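Local structure of tRNA delta(2)-isopentenylpyrophosphate transferase (Staphylococcus epidermidis ATCC 12228, 3D3Q) at residues I25-K30 with M302-I307; F8-V13 with V98-G103. The protein probably transfers a dimethylallyl group from dimethylallyl diphosphate to adenosine 37 of tRNAs that read codons beginning with uridine. All coordinates share one frame; numbering follows the deposited sequence.

How the contacts relate
Both contacts belong to the P-loop core of this single-chain enzyme, and their centres lie about 12 Å apart. Contact 2 pairs two inner strands of the parallel sheet, 8-13 and 98-102; contact 1 joins two helices, 20-30 and 300-314, packed on one face of that sheet. Helix 20-30 follows strand 8-13 in the chain and sits over the paired strands, where Ala28 CA of contact 1 comes within 3.7 Å of Ile100 CD1 of contact 2. Their segments alternate in the order 8-13, 25-30, 98-103 and 302-307. The probable nucleotide-binding unit near the N-terminus is thus joined in contact 1 to the last modelled helix.

Contact 1: residues I25-K30 with M302-I307; sequences IEVAKK and MMLDEI
Leu304 reaches from helix 300-314 to the side of helix 20-30 and meets it with both methyl groups. Its CG is anti to the backbone N (chi1 180°), and the two methyls divide between neighbouring residues of the partner helix. CD1 lies 3.7 Å from Val27 CG2, the two side chains sliding past each other in opposite directions, while CD2 approaches Glu26 CB at 3.9 Å. Val27 CG2 also receives Ile307 CD1 at 4.0 Å, with these two side chains crossing at about a right angle, and a single valine methyl therefore serves two residues one turn apart. Lys30 lies toward the solvent side of this apolar patch. Its extended chain passes Leu304, with CD 4.4 Å from Leu304 CD1, and carries NZ to within 4.0 Å of Asp305 OD1. That separation exceeds a salt bridge, though the opposite charges probably attract; NZ is hydrogen-bonded to Thr308 OG1 of the same partner helix. The axes of the two helical segments approach to 10.2 Å and cross at -53°. One turn earlier on helix 20-30, Leu23 continues the apolar seam against Ile307 and Met303, a selenomethionine that also touches Leu293 of strand 291-294. Such packing of neighbouring helices on one face of a parallel sheet is characteristic of a three-layer alpha/beta fold, here joining the helix that follows the predicted ATP-binding loop to the C-terminal helix.

Contact 2: residues F8-V13 with V98-G103; sequences FLIVIV and VPIIAG
The Phe8 ring meets Val98 at its edge: Val98 CG1 lies near the ring plane, 4.1 Å from CD2. The Pro99 ring turns CG and CD toward the carbonyl oxygen of Phe8, and its CB meets Leu9 CD1 at 3.7 Å. Leu9 also sends CD2 toward Ile101 CD1, 3.9 Å away, the two side chains crossing at about a right angle. With CG1 of Ile101 between its backbone N and carbonyl carbon, chi1 53° sets that atom beside Val11, and Ile101 CG1 and CD1 pack against both valine methyls. On the other face Ile10 and Ile100 run side by side, pointing the same way, with Ile10 CB 3.9 Å from Ile100 CG2. Four backbone hydrogen bonds tie the parallel strands: Ile10 N to Pro99 O, Ile101 N to Ile10 O at 3.0 Å, Ile12 N to Ile101 O, and Gly103 N to Ile12 O. Gly103, with a positive phi, lies just past the end of the strand. Helix 78-94 covers the Leu9 and Pro99 face; helix 20-30 covers the face of Ile12, Ile100 and Ala102. Strand 8-13 leads into the predicted ATP-binding residues Gly14 to Thr21, and Gly103 lies beside Lys20. A central parallel strand running into a glycine-rich loop and the helix after it, flanked by a second parallel strand, is consistent with the P-loop NTPase fold.

Contact 1: residues I25-K30 with M302-I307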
ATOM      1  N   ILE A  25      -4.789  13.211  -5.644  1.00 33.62           N
ATOM      2  CA  ILE A  25      -5.156  14.303  -6.513  1.00 33.95           C
ATOM      3  C   ILE A  25      -5.231  15.626  -5.740  1.00 35.37           C
ATOM      4  O   ILE A  25      -4.744  16.661  -6.216  1.00 35.34           O
ATOM      5  CB  ILE A  25      -6.491  13.985  -7.225  1.00 32.96           C
ATOM      6  CG1 ILE A  25      -6.298  12.738  -8.094  1.00 30.36           C
ATOM      7  CG2 ILE A  25      -6.949  15.153  -8.063  1.00 31.35           C
ATOM      8  CD1 ILE A  25      -7.476  12.382  -8.938  1.00 28.44           C
ATOM      9  N   GLU A  26      -5.812  15.601  -4.542  1.00 36.42           N
ATOM     10  CA  GLU A  26      -5.922  16.816  -3.722  1.00 38.00           C
ATOM     11  C   GLU A  26      -4.541  17.393  -3.396  1.00 37.34           C
ATOM     12  O   GLU A  26      -4.358  18.611  -3.394  1.00 37.59           O
ATOM     13  CB  GLU A  26      -6.694  16.522  -2.424  1.00 39.45           C
ATOM     14  CG  GLU A  26      -8.188  16.242  -2.653  1.00 44.45           C
ATOM     15  CD  GLU A  26      -8.951  17.434  -3.255  1.00 47.76           C
ATOM     16  OE1 GLU A  26      -9.217  18.422  -2.519  1.00 48.13           O
ATOM     17  OE2 GLU A  26      -9.274  17.387  -4.474  1.00 48.16           O
ATOM     18  N   VAL A  27      -3.582  16.510  -3.121  1.00 36.34           N
ATOM     19  CA  VAL A  27      -2.217  16.924  -2.821  1.00 34.75           C
ATOM     20  C   VAL A  27      -1.585  17.444  -4.107  1.00 35.06           C
ATOM     21  O   VAL A  27      -0.848  18.421  -4.101  1.00 34.96           O
ATOM     22  CB  VAL A  27      -1.388  15.748  -2.311  1.00 31.86           C
ATOM     23  CG1 VAL A  27       0.049  16.159  -2.149  1.00 29.36           C
ATOM     24  CG2 VAL A  27      -1.955  15.263  -1.009  1.00 31.53           C
ATOM     25  N   ALA A  28      -1.897  16.778  -5.211  1.00 35.66           N
ATOM     26  CA  ALA A  28      -1.374  17.153  -6.503  1.00 36.34           C
ATOM     27  C   ALA A  28      -1.879  18.526  -6.905  1.00 38.34           C
ATOM     28  O   ALA A  28      -1.177  19.288  -7.575  1.00 39.44           O
ATOM     29  CB  ALA A  28      -1.773  16.133  -7.538  1.00 36.23           C
ATOM     30  N   LYS A  29      -3.100  18.852  -6.501  1.00 39.77           N
ATOM     31  CA  LYS A  29      -3.668  20.149  -6.835  1.00 40.39           C
ATOM     32  C   LYS A  29      -3.187  21.263  -5.921  1.00 40.52           C
ATOM     33  O   LYS A  29      -3.197  22.416  -6.323  1.00 41.59           O
ATOM     34  CB  LYS A  29      -5.195  20.102  -6.794  1.00 40.53           C
ATOM     35  CG  LYS A  29      -5.836  19.348  -7.946  1.00 41.23           C
ATOM     36  CD  LYS A  29      -7.307  19.748  -8.110  1.00 44.42           C
ATOM     37  CE  LYS A  29      -8.135  19.488  -6.837  1.00 44.59           C
ATOM     38  NZ  LYS A  29      -9.562  19.929  -6.961  1.00 43.59           N
ATOM     39  N   LYS A  30      -2.773  20.935  -4.702  1.00 40.21           N
ATOM     40  CA  LYS A  30      -2.317  21.972  -3.794  1.00 41.59           C
ATOM     41  C   LYS A  30      -0.815  22.225  -3.939  1.00 43.51           C
ATOM     42  O   LYS A  30      -0.323  23.262  -3.508  1.00 43.62           O
ATOM     43  CB  LYS A  30      -2.665  21.601  -2.344  1.00 42.72           C
ATOM     44  CG  LYS A  30      -2.523  22.728  -1.327  1.00 43.38           C
ATOM     45  CD  LYS A  30      -2.875  22.237   0.069  1.00 45.84           C
ATOM     46  CE  LYS A  30      -2.954  23.376   1.078  1.00 47.92           C
ATOM     47  NZ  LYS A  30      -3.474  22.898   2.401  1.00 50.92           N
HETATM   48  N   MSE A 302      -9.182  16.677   6.065  1.00 49.31           N
HETATM   49  CA  MSE A 302      -8.349  16.620   7.251  1.00 51.32           C
HETATM   50  C   MSE A 302      -7.015  15.957   6.956  1.00 52.45           C
HETATM   51  O   MSE A 302      -5.993  16.347   7.504  1.00 52.64           O
HETATM   52  CB  MSE A 302      -9.062  15.875   8.366  1.00 52.89           C
HETATM   53  CG  MSE A 302     -10.141  16.689   9.024  1.00 57.45           C
HETATM   54 SE   MSE A 302     -11.296  15.561  10.053  1.00 62.65          SE
HETATM   55  CE  MSE A 302     -10.153  15.200  11.566  1.00 62.89           C
HETATM   56  N   MSE A 303      -7.026  14.945   6.099  1.00 53.09           N
HETATM   57  CA  MSE A 303      -5.800  14.264   5.743  1.00 53.97           C
HETATM   58  C   MSE A 303      -4.915  15.223   4.957  1.00 52.85           C
HETATM   59  O   MSE A 303      -3.727  15.322   5.225  1.00 52.25           O
HETATM   60  CB  MSE A 303      -6.099  13.034   4.897  1.00 57.76           C
HETATM   61  CG  MSE A 303      -6.968  11.998   5.581  1.00 63.73           C
HETATM   62 SE   MSE A 303      -7.037  10.309   4.574  1.00 70.50          SE
HETATM   63  CE  MSE A 303      -8.905  10.326   4.032  1.00 70.66           C
ATOM     64  N   LEU A 304      -5.503  15.936   3.997  1.00 52.23           N
ATOM     65  CA  LEU A 304      -4.752  16.882   3.183  1.00 51.04           C
ATOM     66  C   LEU A 304      -4.063  17.919   4.049  1.00 51.98           C
ATOM     67  O   LEU A 304      -3.093  18.533   3.624  1.00 53.52           O
ATOM     68  CB  LEU A 304      -5.665  17.577   2.167  1.00 49.65           C
ATOM     69  CG  LEU A 304      -5.047  18.620   1.228  1.00 47.72           C
ATOM     70  CD1 LEU A 304      -3.939  18.007   0.405  1.00 46.43           C
ATOM     71  CD2 LEU A 304      -6.123  19.168   0.321  1.00 46.76           C
ATOM     72  N   ASP A 305      -4.554  18.121   5.263  1.00 53.53           N
ATOM     73  CA  ASP A 305      -3.930  19.089   6.150  1.00 54.88           C
ATOM     74  C   ASP A 305      -2.800  18.470   6.917  1.00 54.61           C
ATOM     75  O   ASP A 305      -1.826  19.142   7.235  1.00 55.30           O
ATOM     76  CB  ASP A 305      -4.944  19.676   7.119  1.00 56.92           C
ATOM     77  CG  ASP A 305      -5.833  20.690   6.451  1.00 60.74           C
ATOM     78  OD1 ASP A 305      -5.280  21.576   5.747  1.00 62.71           O
ATOM     79  OD2 ASP A 305      -7.074  20.618   6.627  1.00 61.25           O
ATOM     80  N   GLU A 306      -2.940  17.192   7.238  1.00 55.22           N
ATOM     81  CA  GLU A 306      -1.898  16.480   7.957  1.00 55.87           C
ATOM     82  C   GLU A 306      -0.658  16.467   7.077  1.00 55.93           C
ATOM     83  O   GLU A 306       0.459  16.672   7.554  1.00 56.27           O
ATOM     84  CB  GLU A 306      -2.341  15.051   8.239  1.00 57.59           C
ATOM     85  CG  GLU A 306      -2.698  14.793   9.688  1.00 61.17           C
ATOM     86  CD  GLU A 306      -1.489  14.811  10.586  1.00 62.73           C
ATOM     87  OE1 GLU A 306      -0.548  14.025  10.312  1.00 63.01           O
ATOM     88  OE2 GLU A 306      -1.483  15.606  11.558  1.00 64.03           O
ATOM     89  N   ILE A 307      -0.873  16.229   5.787  1.00 55.01           N
ATOM     90  CA  ILE A 307       0.202  16.180   4.805  1.00 54.51           C
ATOM     91  C   ILE A 307       0.763  17.571   4.543  1.00 54.74           C
ATOM     92  O   ILE A 307       1.956  17.732   4.303  1.00 53.61           O
ATOM     93  CB  ILE A 307      -0.302  15.576   3.461  1.00 53.45           C
ATOM     94  CG1 ILE A 307      -0.680  14.113   3.663  1.00 53.10           C
ATOM     95  CG2 ILE A 307       0.775  15.671   2.390  1.00 53.14           C
ATOM     96  CD1 ILE A 307      -1.248  13.464   2.440  1.00 51.89           C
TER

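Contact 2: residues F8-V13 with V98-G103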
ATOM      1  N   PHE A   8      12.683  15.003  -3.613  1.00 44.40           N
ATOM      2  CA  PHE A   8      11.482  14.895  -2.800  1.00 41.95           C
ATOM      3  C   PHE A   8      10.433  14.050  -3.515  1.00 40.54           C
ATOM      4  O   PHE A   8      10.183  14.237  -4.708  1.00 40.58           O
ATOM      5  CB  PHE A   8      10.897  16.280  -2.505  1.00 41.58           C
ATOM      6  CG  PHE A   8       9.741  16.256  -1.546  1.00 41.07           C
ATOM      7  CD1 PHE A   8       9.919  15.814  -0.238  1.00 42.79           C
ATOM      8  CD2 PHE A   8       8.479  16.658  -1.942  1.00 39.99           C
ATOM      9  CE1 PHE A   8       8.854  15.776   0.663  1.00 42.19           C
ATOM     10  CE2 PHE A   8       7.408  16.624  -1.045  1.00 41.03           C
ATOM     11  CZ  PHE A   8       7.605  16.179   0.262  1.00 40.90           C
ATOM     12  N   LEU A   9       9.828  13.127  -2.770  1.00 38.04           N
ATOM     13  CA  LEU A   9       8.794  12.242  -3.304  1.00 36.38           C
ATOM     14  C   LEU A   9       7.690  11.968  -2.279  1.00 35.98           C
ATOM     15  O   LEU A   9       7.996  11.696  -1.121  1.00 37.94           O
ATOM     16  CB  LEU A   9       9.412  10.908  -3.702  1.00 33.92           C
ATOM     17  CG  LEU A   9       8.423   9.900  -4.268  1.00 31.31           C
ATOM     18  CD1 LEU A   9       8.054  10.275  -5.680  1.00 30.33           C
ATOM     19  CD2 LEU A   9       9.051   8.539  -4.247  1.00 32.13           C
ATOM     20  N   ILE A  10       6.422  12.043  -2.690  1.00 34.13           N
ATOM     21  CA  ILE A  10       5.303  11.748  -1.779  1.00 33.61           C
ATOM     22  C   ILE A  10       4.799  10.361  -2.124  1.00 32.88           C
ATOM     23  O   ILE A  10       4.675  10.024  -3.299  1.00 32.89           O
ATOM     24  CB  ILE A  10       4.069  12.704  -1.943  1.00 34.19           C
ATOM     25  CG1 ILE A  10       4.420  14.150  -1.590  1.00 34.92           C
ATOM     26  CG2 ILE A  10       2.959  12.277  -0.989  1.00 32.53           C
ATOM     27  CD1 ILE A  10       4.700  14.351  -0.125  1.00 35.17           C
ATOM     28  N   VAL A  11       4.516   9.547  -1.114  1.00 32.25           N
ATOM     29  CA  VAL A  11       3.998   8.195  -1.373  1.00 33.18           C
ATOM     30  C   VAL A  11       2.731   7.975  -0.514  1.00 33.37           C
ATOM     31  O   VAL A  11       2.774   8.052   0.721  1.00 33.93           O
ATOM     32  CB  VAL A  11       5.068   7.086  -1.045  1.00 31.73           C
ATOM     33  CG1 VAL A  11       4.603   5.736  -1.547  1.00 30.56           C
ATOM     34  CG2 VAL A  11       6.393   7.432  -1.672  1.00 29.73           C
ATOM     35  N   ILE A  12       1.608   7.705  -1.175  1.00 31.84           N
ATOM     36  CA  ILE A  12       0.334   7.503  -0.493  1.00 30.80           C
ATOM     37  C   ILE A  12      -0.218   6.106  -0.758  1.00 31.11           C
ATOM     38  O   ILE A  12      -0.851   5.859  -1.789  1.00 30.46           O
ATOM     39  CB  ILE A  12      -0.703   8.553  -0.951  1.00 29.53           C
ATOM     40  CG1 ILE A  12      -0.117   9.954  -0.769  1.00 29.86           C
ATOM     41  CG2 ILE A  12      -1.973   8.427  -0.135  1.00 30.33           C
ATOM     42  CD1 ILE A  12      -0.971  11.065  -1.340  1.00 26.96           C
ATOM     43  N   VAL A  13       0.028   5.192   0.178  1.00 30.72           N
ATOM     44  CA  VAL A  13      -0.434   3.815   0.050  1.00 29.94           C
ATOM     45  C   VAL A  13      -1.677   3.624   0.884  1.00 29.66           C
ATOM     46  O   VAL A  13      -1.955   4.421   1.765  1.00 30.84           O
ATOM     47  CB  VAL A  13       0.634   2.811   0.533  1.00 29.53           C
ATOM     48  CG1 VAL A  13       1.871   2.880  -0.353  1.00 29.05           C
ATOM     49  CG2 VAL A  13       1.002   3.107   1.969  1.00 28.45           C
ATOM     50  N   VAL A  98       6.148  18.219  -8.239  1.00 38.99           N
ATOM     51  CA  VAL A  98       6.257  17.287  -7.134  1.00 36.53           C
ATOM     52  C   VAL A  98       5.820  15.892  -7.498  1.00 37.14           C
ATOM     53  O   VAL A  98       4.623  15.622  -7.640  1.00 36.62           O
ATOM     54  CB  VAL A  98       5.411  17.740  -5.949  1.00 35.74           C
ATOM     55  CG1 VAL A  98       5.535  16.736  -4.817  1.00 34.97           C
ATOM     56  CG2 VAL A  98       5.852  19.113  -5.508  1.00 34.69           C
ATOM     57  N   PRO A  99       6.785  14.976  -7.648  1.00 36.43           N
ATOM     58  CA  PRO A  99       6.481  13.590  -7.995  1.00 35.92           C
ATOM     59  C   PRO A  99       5.708  12.898  -6.856  1.00 36.90           C
ATOM     60  O   PRO A  99       6.173  12.850  -5.706  1.00 36.32           O
ATOM     61  CB  PRO A  99       7.858  12.993  -8.224  1.00 35.09           C
ATOM     62  CG  PRO A  99       8.683  13.722  -7.226  1.00 35.11           C
ATOM     63  CD  PRO A  99       8.218  15.145  -7.372  1.00 35.83           C
ATOM     64  N   ILE A 100       4.533  12.355  -7.189  1.00 35.85           N
ATOM     65  CA  ILE A 100       3.660  11.686  -6.218  1.00 34.09           C
ATOM     66  C   ILE A 100       3.264  10.313  -6.742  1.00 34.92           C
ATOM     67  O   ILE A 100       2.781  10.190  -7.865  1.00 35.54           O
ATOM     68  CB  ILE A 100       2.345  12.479  -6.017  1.00 33.56           C
ATOM     69  CG1 ILE A 100       2.647  13.951  -5.728  1.00 33.93           C
ATOM     70  CG2 ILE A 100       1.565  11.895  -4.887  1.00 30.85           C
ATOM     71  CD1 ILE A 100       1.496  14.864  -6.056  1.00 33.77           C
ATOM     72  N   ILE A 101       3.469   9.282  -5.936  1.00 35.33           N
ATOM     73  CA  ILE A 101       3.074   7.947  -6.349  1.00 35.38           C
ATOM     74  C   ILE A 101       1.869   7.527  -5.504  1.00 35.55           C
ATOM     75  O   ILE A 101       1.893   7.571  -4.277  1.00 34.79           O
ATOM     76  CB  ILE A 101       4.228   6.926  -6.209  1.00 34.99           C
ATOM     77  CG1 ILE A 101       4.797   6.967  -4.802  1.00 36.58           C
ATOM     78  CG2 ILE A 101       5.310   7.239  -7.225  1.00 34.45           C
ATOM     79  CD1 ILE A 101       5.994   6.080  -4.624  1.00 39.07           C
ATOM     80  N   ALA A 102       0.802   7.156  -6.200  1.00 35.59           N
ATOM     81  CA  ALA A 102      -0.433   6.738  -5.586  1.00 34.62           C
ATOM     82  C   ALA A 102      -0.527   5.239  -5.708  1.00 36.25           C
ATOM     83  O   ALA A 102      -0.275   4.674  -6.777  1.00 36.56           O
ATOM     84  CB  ALA A 102      -1.594   7.380  -6.287  1.00 31.84           C
ATOM     85  N   GLY A 103      -0.868   4.594  -4.598  1.00 36.86           N
ATOM     86  CA  GLY A 103      -1.019   3.149  -4.592  1.00 34.82           C
ATOM     87  C   GLY A 103       0.281   2.388  -4.581  1.00 34.11           C
ATOM     88  O   GLY A 103       1.342   2.950  -4.312  1.00 34.68           O
TER